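Lipoate-protein ligase, putative (Streptococcus pneumoniae, PDB 1VQZ) is a putative member of the lipoate-protein ligase family, with a family catalytic domain followed by a smaller C-terminal domain. Local coordinates at residues 16-19 with 24-27; 44-49 with 211-216; 264-269 with 336-341; 273-278 with 283-288. All coordinates share one frame; numbering follows the deposited sequence.

Contact 1. Residues 16-19 with 24-27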
# COMPACT_ATOMS: atom_id res chain seq x y z
N ILE A 16 -5.82 15.87 10.09
CA ILE A 16 -7.21 15.43 10.11
C ILE A 16 -7.40 14.42 11.23
O ILE A 16 -6.56 13.55 11.44
CB ILE A 16 -7.66 14.79 8.76
CG1 ILE A 16 -7.64 15.84 7.68
CG2 ILE A 16 -9.11 14.29 8.86
CD1 ILE A 16 -7.56 15.32 6.33
N ILE A 17 -8.50 14.59 11.96
CA ILE A 17 -8.87 13.64 13.01
C ILE A 17 -10.04 12.78 12.50
O ILE A 17 -11.12 13.26 12.19
CB ILE A 17 -9.23 14.39 14.34
CG1 ILE A 17 -7.98 15.08 14.87
CG2 ILE A 17 -9.83 13.37 15.40
CD1 ILE A 17 -8.20 15.80 16.15
N ASN A 18 -9.80 11.50 12.41
CA ASN A 18 -10.81 10.56 12.01
C ASN A 18 -10.78 9.34 12.92
O ASN A 18 -9.85 8.57 12.87
CB ASN A 18 -10.56 10.11 10.59
CG ASN A 18 -11.42 8.93 10.19
OD1 ASN A 18 -12.53 8.76 10.72
ND2 ASN A 18 -10.95 8.15 9.21
N HIS A 19 -11.81 9.16 13.73
CA HIS A 19 -11.82 8.09 14.72
C HIS A 19 -12.69 6.89 14.30
O HIS A 19 -12.85 5.95 15.05
CB HIS A 19 -12.28 8.62 16.07
CG HIS A 19 -11.27 9.49 16.76
ND1 HIS A 19 -11.63 10.50 17.61
CD2 HIS A 19 -9.92 9.51 16.70
CE1 HIS A 19 -10.55 11.09 18.08
NE2 HIS A 19 -9.49 10.51 17.54
N ALA A 24 -13.54 0.67 4.85
CA ALA A 24 -13.81 1.25 3.55
C ALA A 24 -13.98 2.78 3.60
O ALA A 24 -13.49 3.49 2.72
CB ALA A 24 -15.00 0.60 2.93
N PHE A 25 -14.64 3.28 4.65
CA PHE A 25 -14.79 4.70 4.87
C PHE A 25 -13.41 5.37 5.07
O PHE A 25 -13.11 6.42 4.47
CB PHE A 25 -15.71 4.98 6.08
CG PHE A 25 -15.75 6.44 6.45
CD1 PHE A 25 -16.51 7.33 5.71
CD2 PHE A 25 -14.95 6.93 7.48
CE1 PHE A 25 -16.51 8.68 6.02
CE2 PHE A 25 -14.93 8.28 7.78
CZ PHE A 25 -15.70 9.15 7.04
N ASN A 26 -12.59 4.75 5.90
CA ASN A 26 -11.28 5.29 6.26
C ASN A 26 -10.36 5.41 5.06
O ASN A 26 -9.58 6.40 4.93
CB ASN A 26 -10.61 4.41 7.31
CG ASN A 26 -11.22 4.54 8.73
OD1 ASN A 26 -12.04 5.43 9.03
ND2 ASN A 26 -10.83 3.59 9.62
N ILE A 27 -10.39 4.39 4.20
CA ILE A 27 -9.54 4.37 3.05
C ILE A 27 -10.06 5.42 2.05
O ILE A 27 -9.24 6.14 1.42
CB ILE A 27 -9.37 2.94 2.53
CG1 ILE A 27 -8.54 2.13 3.53
CG2 ILE A 27 -8.64 2.88 1.18
CD1 ILE A 27 -8.46 0.68 3.17
O HOH W 1 -8.72 7.59 7.33
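Asn18, next to strand 13-17 in the chain, reaches helix 23-36 and meets Asn26 and Phe25 there. Its CB leaves the backbone toward the helix. CG stands opposite the backbone N (chi1 169°), which carries the amide across to the helix. At the tip the two branches part. Asn18 OD1 lies near the ring plane of Phe25, at the edge, 3.8 Å from Phe25 CE2. The same OD1 accepts a hydrogen bond from Ser20 N, two residues on. Asn18 ND2 donates to Asn26 OD1 at 2.9 Å, with an N-H...O angle of 150°. The two amide planes are steeply inclined, 79° apart, and ND2 sits above the carbonyl plane of Asn26 rather than in it. ND2 also donates to a water, 3.0 Å from Asn18 ND2, and this water donates on to Asn26 O. Asn26 is thus approached at both its side-chain and its backbone oxygen. Its ND2 is held in turn by Ser20 O and Asn49 OD1. The contact lies where the first strand passes into the helix of a beta-alpha-beta unit (strand 13-17, helix 23-36, strand 42-47). Phe25 also packs on helix 231-245, and Asn26 touches Trp47 of the neighbouring strand.

Contact 2. Residues 44-49 with 211-216. With EDO (1,2-ethanediol), chain E.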
# COMPACT_ATOMS: atom_id res chain seq x y z
N PHE A 44 -1.41 15.42 7.19
CA PHE A 44 -1.03 14.36 8.11
C PHE A 44 -2.29 13.80 8.80
O PHE A 44 -3.17 14.56 9.26
CB PHE A 44 -0.03 14.88 9.16
CG PHE A 44 0.34 13.83 10.22
CD1 PHE A 44 1.03 12.67 9.87
CD2 PHE A 44 -0.03 14.00 11.58
CE1 PHE A 44 1.34 11.71 10.85
CE2 PHE A 44 0.30 13.03 12.55
CZ PHE A 44 0.98 11.90 12.18
N LEU A 45 -2.37 12.49 8.86
CA LEU A 45 -3.36 11.81 9.71
C LEU A 45 -2.92 10.46 10.22
O LEU A 45 -2.14 9.75 9.56
CB LEU A 45 -4.73 11.66 9.04
CG LEU A 45 -4.89 11.02 7.68
CD1 LEU A 45 -6.32 10.57 7.47
CD2 LEU A 45 -4.51 12.06 6.58
N LEU A 46 -3.46 10.13 11.40
CA LEU A 46 -3.35 8.82 12.06
C LEU A 46 -4.74 8.21 12.23
O LEU A 46 -5.67 8.90 12.58
CB LEU A 46 -2.69 8.97 13.41
CG LEU A 46 -1.30 9.62 13.43
CD1 LEU A 46 -0.85 10.07 14.84
CD2 LEU A 46 -0.33 8.69 12.80
N TRP A 47 -4.88 6.91 11.97
CA TRP A 47 -6.18 6.26 12.00
C TRP A 47 -6.10 4.74 12.11
O TRP A 47 -5.05 4.15 11.93
CB TRP A 47 -7.01 6.69 10.78
CG TRP A 47 -6.27 6.59 9.48
CD1 TRP A 47 -5.29 7.43 8.99
CD2 TRP A 47 -6.43 5.57 8.52
NE1 TRP A 47 -4.87 7.00 7.76
CE2 TRP A 47 -5.54 5.85 7.45
CE3 TRP A 47 -7.26 4.45 8.44
CZ2 TRP A 47 -5.47 5.03 6.31
CZ3 TRP A 47 -7.17 3.62 7.29
CH2 TRP A 47 -6.30 3.95 6.23
N ILE A 48 -7.25 4.13 12.44
CA ILE A 48 -7.34 2.75 12.87
C ILE A 48 -8.54 2.07 12.22
O ILE A 48 -9.67 2.56 12.26
CB ILE A 48 -7.39 2.63 14.45
CG1 ILE A 48 -6.15 3.29 15.09
CG2 ILE A 48 -7.54 1.18 14.87
CD1 ILE A 48 -6.12 3.31 16.64
N ASN A 49 -8.24 0.94 11.60
CA ASN A 49 -9.25 0.05 10.98
C ASN A 49 -9.56 -1.11 11.88
O ASN A 49 -8.66 -1.62 12.56
CB ASN A 49 -8.68 -0.54 9.71
CG ASN A 49 -8.48 0.49 8.62
OD1 ASN A 49 -9.28 1.44 8.49
ND2 ASN A 49 -7.43 0.27 7.76
N ASP A 211 -2.13 9.78 20.11
CA ASP A 211 -2.21 11.14 20.57
C ASP A 211 -0.85 11.74 20.92
O ASP A 211 -0.64 12.93 20.67
CB ASP A 211 -3.21 11.23 21.71
CG ASP A 211 -4.65 10.97 21.24
OD1 ASP A 211 -4.87 10.85 20.02
OD2 ASP A 211 -5.58 10.92 22.07
N LEU A 212 0.08 10.94 21.47
CA LEU A 212 1.46 11.42 21.70
C LEU A 212 2.15 11.73 20.39
O LEU A 212 2.84 12.72 20.27
CB LEU A 212 2.30 10.39 22.45
CG LEU A 212 2.13 10.28 23.95
CD1 LEU A 212 2.74 8.93 24.50
CD2 LEU A 212 2.71 11.45 24.71
N LEU A 213 1.95 10.89 19.38
CA LEU A 213 2.50 11.19 18.05
C LEU A 213 1.96 12.49 17.46
O LEU A 213 2.73 13.31 16.94
CB LEU A 213 2.22 10.06 17.07
CG LEU A 213 3.16 8.90 16.96
CD1 LEU A 213 2.68 8.06 15.78
CD2 LEU A 213 4.62 9.39 16.75
N LEU A 214 0.65 12.67 17.52
CA LEU A 214 0.02 13.87 17.00
C LEU A 214 0.54 15.05 17.80
O LEU A 214 0.92 16.08 17.21
CB LEU A 214 -1.52 13.80 17.07
CG LEU A 214 -2.24 15.03 16.49
CD1 LEU A 214 -1.96 15.17 14.98
CD2 LEU A 214 -3.75 15.00 16.70
N GLU A 215 0.58 14.92 19.12
CA GLU A 215 1.12 16.02 19.97
C GLU A 215 2.57 16.36 19.56
O GLU A 215 2.96 17.54 19.43
CB GLU A 215 1.03 15.69 21.48
CG GLU A 215 -0.33 16.07 22.15
CD GLU A 215 -0.74 17.59 22.01
OE1 GLU A 215 0.06 18.48 22.44
OE2 GLU A 215 -1.85 17.88 21.46
N TYR A 216 3.38 15.33 19.30
CA TYR A 216 4.70 15.61 18.77
C TYR A 216 4.68 16.37 17.44
O TYR A 216 5.46 17.32 17.25
CB TYR A 216 5.51 14.33 18.59
CG TYR A 216 6.98 14.61 18.37
CD1 TYR A 216 7.46 15.00 17.11
CD2 TYR A 216 7.89 14.55 19.42
CE1 TYR A 216 8.82 15.29 16.90
CE2 TYR A 216 9.26 14.83 19.21
CZ TYR A 216 9.70 15.20 17.95
OH TYR A 216 11.04 15.45 17.75
C1 EDO E . -4.04 14.95 20.27
O1 EDO E . -3.17 14.98 21.39
C2 EDO E . -5.47 15.24 20.72
O2 EDO E . -6.29 15.49 19.55
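Leu46 and Phe44 are the strand residues that touch helix 206-220, and no hydrogen bond joins the two segments; the touching side-chain atoms are all carbon. CD1 of Leu46 does the touching for its side chain. Leu46 CD1 lies 3.8 Å from Leu213 CB, and the two side chains cross at about a right angle. The same Leu46 CD1 is 4.0 Å from Leu214 N, so it rests close to the helix backbone. Phe44 meets the helix two residues earlier in the strand. CD1 of Leu214 comes to the edge of the Phe44 ring, near its plane, 3.9 Å from Phe44 CE2. The leucine CG is turned opposite its own backbone N (chi1 -178°), and CD1 is the branch that reaches the ring. Leu214 CD2, the other branch, lies 3.6 Å from C1 of a bound 1,2-ethanediol. The axes of strand residues 44-47 and helix residues 211-216 run almost antiparallel, at 172°, and approach to 9.5 Å. This is a helix laid on one face of the large mixed sheet of the catalytic domain, an alpha/beta layer. Leu45 and Trp47 point to the other face, where helix 23-36 packs. Further out, Phe113 meets the Phe44 ring with the planes at about 45°. Thr120 of helix 110-123 touches Leu213.

Contact 3. Residues 264-269 with 336-341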
# COMPACT_ATOMS: atom_id res chain seq x y z
N ILE A 264 4.86 -15.69 -13.02
CA ILE A 264 6.24 -15.90 -12.56
C ILE A 264 6.37 -15.22 -11.23
O ILE A 264 5.86 -14.10 -11.03
CB ILE A 264 7.33 -15.38 -13.58
CG1 ILE A 264 7.26 -16.19 -14.88
CG2 ILE A 264 8.72 -15.59 -13.02
CD1 ILE A 264 8.12 -15.65 -16.04
N LYS A 265 7.04 -15.92 -10.32
CA LYS A 265 7.37 -15.41 -8.98
C LYS A 265 8.84 -15.05 -8.97
O LYS A 265 9.71 -15.91 -9.22
CB LYS A 265 7.05 -16.47 -7.97
CG LYS A 265 7.15 -16.10 -6.54
CD LYS A 265 6.62 -17.28 -5.65
CE LYS A 265 5.25 -17.88 -6.17
NZ LYS A 265 4.45 -18.63 -5.13
N PHE A 266 9.09 -13.75 -8.83
CA PHE A 266 10.42 -13.20 -8.68
C PHE A 266 10.64 -12.87 -7.19
O PHE A 266 9.71 -12.84 -6.40
CB PHE A 266 10.59 -11.96 -9.53
CG PHE A 266 10.31 -12.16 -11.01
CD1 PHE A 266 11.26 -12.69 -11.84
CD2 PHE A 266 9.09 -11.77 -11.55
CE1 PHE A 266 11.01 -12.87 -13.23
CE2 PHE A 266 8.83 -11.93 -12.90
CZ PHE A 266 9.81 -12.49 -13.76
N THR A 267 11.90 -12.65 -6.84
CA THR A 267 12.29 -12.31 -5.48
C THR A 267 11.54 -11.10 -4.98
O THR A 267 11.09 -11.09 -3.87
CB THR A 267 13.81 -11.98 -5.41
OG1 THR A 267 14.56 -13.11 -5.86
CG2 THR A 267 14.22 -11.64 -3.99
N SER A 268 11.38 -10.10 -5.83
CA SER A 268 10.73 -8.85 -5.44
C SER A 268 9.23 -8.82 -5.82
O SER A 268 8.57 -7.80 -5.75
CB SER A 268 11.50 -7.67 -6.03
OG SER A 268 12.76 -7.58 -5.40
N GLY A 269 8.68 -9.96 -6.17
CA GLY A 269 7.25 -10.02 -6.40
C GLY A 269 6.82 -11.02 -7.44
O GLY A 269 7.51 -11.34 -8.39
N ALA A 336 9.49 -8.78 -19.37
CA ALA A 336 9.28 -9.35 -20.72
C ALA A 336 9.01 -10.85 -20.66
O ALA A 336 8.14 -11.37 -21.38
CB ALA A 336 10.46 -9.09 -21.61
N GLU A 337 9.77 -11.53 -19.82
CA GLU A 337 9.64 -12.98 -19.67
C GLU A 337 8.26 -13.35 -19.10
O GLU A 337 7.60 -14.26 -19.58
CB GLU A 337 10.77 -13.53 -18.81
CG GLU A 337 10.84 -15.03 -18.77
CD GLU A 337 12.00 -15.57 -17.93
OE1 GLU A 337 12.78 -14.77 -17.33
OE2 GLU A 337 12.13 -16.82 -17.88
N ALA A 338 7.80 -12.59 -18.11
CA ALA A 338 6.43 -12.73 -17.59
C ALA A 338 5.37 -12.52 -18.70
O ALA A 338 4.39 -13.27 -18.82
CB ALA A 338 6.22 -11.77 -16.44
N VAL A 339 5.58 -11.51 -19.54
CA VAL A 339 4.62 -11.19 -20.58
C VAL A 339 4.58 -12.27 -21.66
O VAL A 339 3.50 -12.64 -22.13
CB VAL A 339 4.91 -9.76 -21.20
CG1 VAL A 339 4.00 -9.48 -22.42
CG2 VAL A 339 4.67 -8.68 -20.15
N VAL A 340 5.74 -12.76 -22.07
CA VAL A 340 5.81 -13.65 -23.24
C VAL A 340 6.94 -14.68 -23.16
O VAL A 340 8.03 -14.37 -22.76
CB VAL A 340 5.84 -12.84 -24.58
CG1 VAL A 340 7.00 -11.84 -24.62
CG2 VAL A 340 5.88 -13.74 -25.79
N GLY A 341 6.66 -15.90 -23.57
CA GLY A 341 7.66 -16.98 -23.59
C GLY A 341 8.71 -16.76 -24.69
O GLY A 341 9.78 -17.42 -24.75
OXT GLY A 341 8.51 -15.91 -25.57
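Ile264 and Ala338 bring strand 260-266 and helix 332-339 together, with their CA atoms 5.9 Å apart, just before the strand enters a type I turn from Phe266 to Gly269. No hydrogen bond links the two segments. Ile264 supplies the closest touch. Its CG1 is turned opposite the carbonyl carbon (chi1 -64°) and the chain runs on extended, so the terminal CD1 meets the helix. Ile264 CD1 lies 3.7 Å from Ala338 N and reaches the methyl group, Ala338 CB, at 4.3 Å. It also touches the aliphatic part of Glu337, with Glu337 CG 3.9 Å from Ile264 CD1. The glutamate meets Ile264 with its CG, and its carboxylate lies farther off. Phe266 makes the lighter contact. Ala338 CB stands at the edge of its ring, near the plane, 4.4 Å from Phe266 CE2. Ile264 CG2 lies over one face of that ring, offset toward the rim, and thus packs the two strand side chains together. With only a methyl group at Ala338, Ile264 CD1 probably can lie close to the helix backbone. Ala338 also touches Val271 and Val273 of the next strand. Arg262 NH2 and NE bond to Glu337 O and Ala338 O, which lie near the C-terminal end of the helix and could be polarised by the arginine charge. Gly269 N donates to Phe266 O at 3.1 Å, closing the turn, and Phe266 N donates back to Gly269 O. Together these parts form a hairpin covered on one face by the last helix of the chain, an alpha/beta layer within the C-terminal domain of the lipoate-protein ligase family.

Contact 4. Residues 273-278 with 283-288. With EDO (1,2-ethanediol), chain D.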
# COMPACT_ATOMS: atom_id res chain seq x y z
N VAL A 273 0.23 -12.25 -15.70
CA VAL A 273 -0.12 -11.53 -16.91
C VAL A 273 -1.27 -12.20 -17.65
O VAL A 273 -1.18 -13.36 -18.04
CB VAL A 273 1.07 -11.46 -17.86
CG1 VAL A 273 0.65 -10.71 -19.15
CG2 VAL A 273 2.26 -10.85 -17.19
N PHE A 274 -2.33 -11.46 -17.88
CA PHE A 274 -3.43 -11.95 -18.71
C PHE A 274 -3.42 -11.15 -20.04
O PHE A 274 -3.73 -9.97 -20.06
CB PHE A 274 -4.78 -11.78 -18.00
CG PHE A 274 -4.92 -12.55 -16.71
CD1 PHE A 274 -4.48 -12.02 -15.51
CD2 PHE A 274 -5.54 -13.79 -16.69
CE1 PHE A 274 -4.66 -12.72 -14.32
CE2 PHE A 274 -5.69 -14.51 -15.50
CZ PHE A 274 -5.24 -13.94 -14.31
N ALA A 275 -3.09 -11.80 -21.14
CA ALA A 275 -2.99 -11.12 -22.45
C ALA A 275 -3.95 -11.70 -23.47
O ALA A 275 -4.10 -12.93 -23.56
CB ALA A 275 -1.60 -11.19 -22.97
N ASN A 276 -4.59 -10.80 -24.22
CA ASN A 276 -5.36 -11.16 -25.41
C ASN A 276 -4.54 -10.83 -26.65
O ASN A 276 -4.28 -9.65 -26.95
CB ASN A 276 -6.67 -10.37 -25.43
CG ASN A 276 -7.73 -11.05 -26.22
OD1 ASN A 276 -7.87 -12.27 -26.16
ND2 ASN A 276 -8.48 -10.28 -26.96
N VAL A 277 -4.11 -11.88 -27.35
CA VAL A 277 -3.20 -11.81 -28.47
C VAL A 277 -4.00 -12.21 -29.71
O VAL A 277 -4.61 -13.29 -29.77
CB VAL A 277 -1.98 -12.74 -28.29
CG1 VAL A 277 -1.09 -12.76 -29.57
CG2 VAL A 277 -1.17 -12.36 -27.05
N THR A 278 -4.05 -11.29 -30.66
CA THR A 278 -4.77 -11.48 -31.93
C THR A 278 -3.83 -11.00 -33.01
O THR A 278 -3.10 -10.02 -32.82
CB THR A 278 -6.06 -10.64 -31.98
OG1 THR A 278 -5.72 -9.25 -31.94
CG2 THR A 278 -6.95 -10.91 -30.81
N GLN A 283 -3.47 -7.40 -28.12
CA GLN A 283 -4.73 -6.67 -28.31
C GLN A 283 -5.14 -6.00 -26.98
O GLN A 283 -5.54 -4.83 -26.95
CB GLN A 283 -5.82 -7.61 -28.86
CG GLN A 283 -7.10 -6.90 -29.32
CD GLN A 283 -8.02 -6.52 -28.15
OE1 GLN A 283 -8.19 -7.29 -27.18
NE2 GLN A 283 -8.63 -5.32 -28.24
N ASP A 284 -5.04 -6.75 -25.88
CA ASP A 284 -5.24 -6.23 -24.53
C ASP A 284 -4.32 -6.96 -23.58
O ASP A 284 -3.81 -8.05 -23.91
CB ASP A 284 -6.70 -6.35 -24.08
CG ASP A 284 -7.16 -5.16 -23.21
OD1 ASP A 284 -6.33 -4.45 -22.61
OD2 ASP A 284 -8.38 -4.92 -23.12
N ILE A 285 -4.04 -6.34 -22.43
CA ILE A 285 -3.22 -6.94 -21.41
C ILE A 285 -3.60 -6.39 -20.05
O ILE A 285 -3.99 -5.21 -19.92
CB ILE A 285 -1.72 -6.74 -21.73
CG1 ILE A 285 -0.80 -7.52 -20.80
CG2 ILE A 285 -1.33 -5.27 -21.66
CD1 ILE A 285 0.64 -7.50 -21.29
N LYS A 286 -3.53 -7.25 -19.03
CA LYS A 286 -3.75 -6.83 -17.64
C LYS A 286 -2.77 -7.60 -16.76
O LYS A 286 -2.52 -8.80 -16.97
CB LYS A 286 -5.21 -7.08 -17.19
CG LYS A 286 -5.53 -6.30 -15.90
CD LYS A 286 -6.93 -6.26 -15.50
CE LYS A 286 -7.14 -5.33 -14.31
NZ LYS A 286 -7.27 -3.87 -14.65
N ILE A 287 -2.15 -6.88 -15.83
CA ILE A 287 -1.09 -7.40 -15.00
C ILE A 287 -1.49 -7.32 -13.55
O ILE A 287 -1.89 -6.24 -13.05
CB ILE A 287 0.20 -6.64 -15.26
CG1 ILE A 287 0.58 -6.74 -16.77
CG2 ILE A 287 1.35 -7.13 -14.37
CD1 ILE A 287 1.68 -5.79 -17.17
N TYR A 288 -1.40 -8.46 -12.88
CA TYR A 288 -1.66 -8.59 -11.45
C TYR A 288 -0.40 -9.01 -10.73
O TYR A 288 0.54 -9.53 -11.33
CB TYR A 288 -2.70 -9.67 -11.18
CG TYR A 288 -4.08 -9.38 -11.67
CD1 TYR A 288 -4.38 -9.50 -13.02
CD2 TYR A 288 -5.10 -9.04 -10.80
CE1 TYR A 288 -5.64 -9.25 -13.50
CE2 TYR A 288 -6.39 -8.77 -11.28
CZ TYR A 288 -6.65 -8.90 -12.64
OH TYR A 288 -7.90 -8.67 -13.18
C1 EDO D . -4.86 -5.83 -11.23
O1 EDO D . -3.94 -4.91 -11.78
C2 EDO D . -6.00 -5.12 -10.51
O2 EDO D . -6.74 -4.38 -11.44
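Phe274 and Lys286 form a hydrogen-bonded antiparallel pair. Phe274 N donates to Lys286 O at 2.8 Å, almost straight at 173°, and Lys286 N returns the bond to Phe274 O. At the next hydrogen-bonded pair, two residues on, Asn276 N donates to Asp284 O. Here a classic beta bulge sets in, with Gln283 and Asp284 both facing Asn276. Asn276 O takes two donors, Gln283 N at 2.7 Å and Asp284 N at 3.2 Å. Asn276 ND2 donates to Gln283 OE1 at 3.0 Å, with an angle of 173°. The acceptor lies in the amide plane of Asn276, although the two amides are 85° apart. Asp284 OD1 accepts from Ile285 N and pairs with Arg305 NE in a salt bridge. Ile287 O accepts from O1 of a 1,2-ethanediol, while Ile287 N donates to Glu301 OE2. Apolar groups fill in beside these bonds. Phe274 CE1 lies 3.5 Å from Tyr288 CD1, the rings oblique to each other. On the other face, Val273 CG1 is 3.9 Å from Ile285 CD1. The hairpin is held mainly by backbone bonds, and the side-chain hydrogen bond between Asn276 and Gln283 probably helps to steady the bulged end.

Contacts 1 and 2 belong to the large sheet of the catalytic domain, where strands 13-17 and 42-47 are neighbours, and they touch. Contacts 3 and 4 share the smaller sheet of the C-terminal domain and also touch, through Val273, Ala338, Val339 and Ile285. The two pairs lie on opposite sides of the chain's centre, about 36 to 42 Å apart between contact centres. Contacts 1, 2 and 3 are buried, whereas contact 4 is partly buried. Contacts 2 and 3 each set a helix on a sheet with carbon groups. Contact 1 is polar, joining the chain next to a strand to a helix by amides and water. Contact 4 alone joins strand to strand, mainly by backbone bonds.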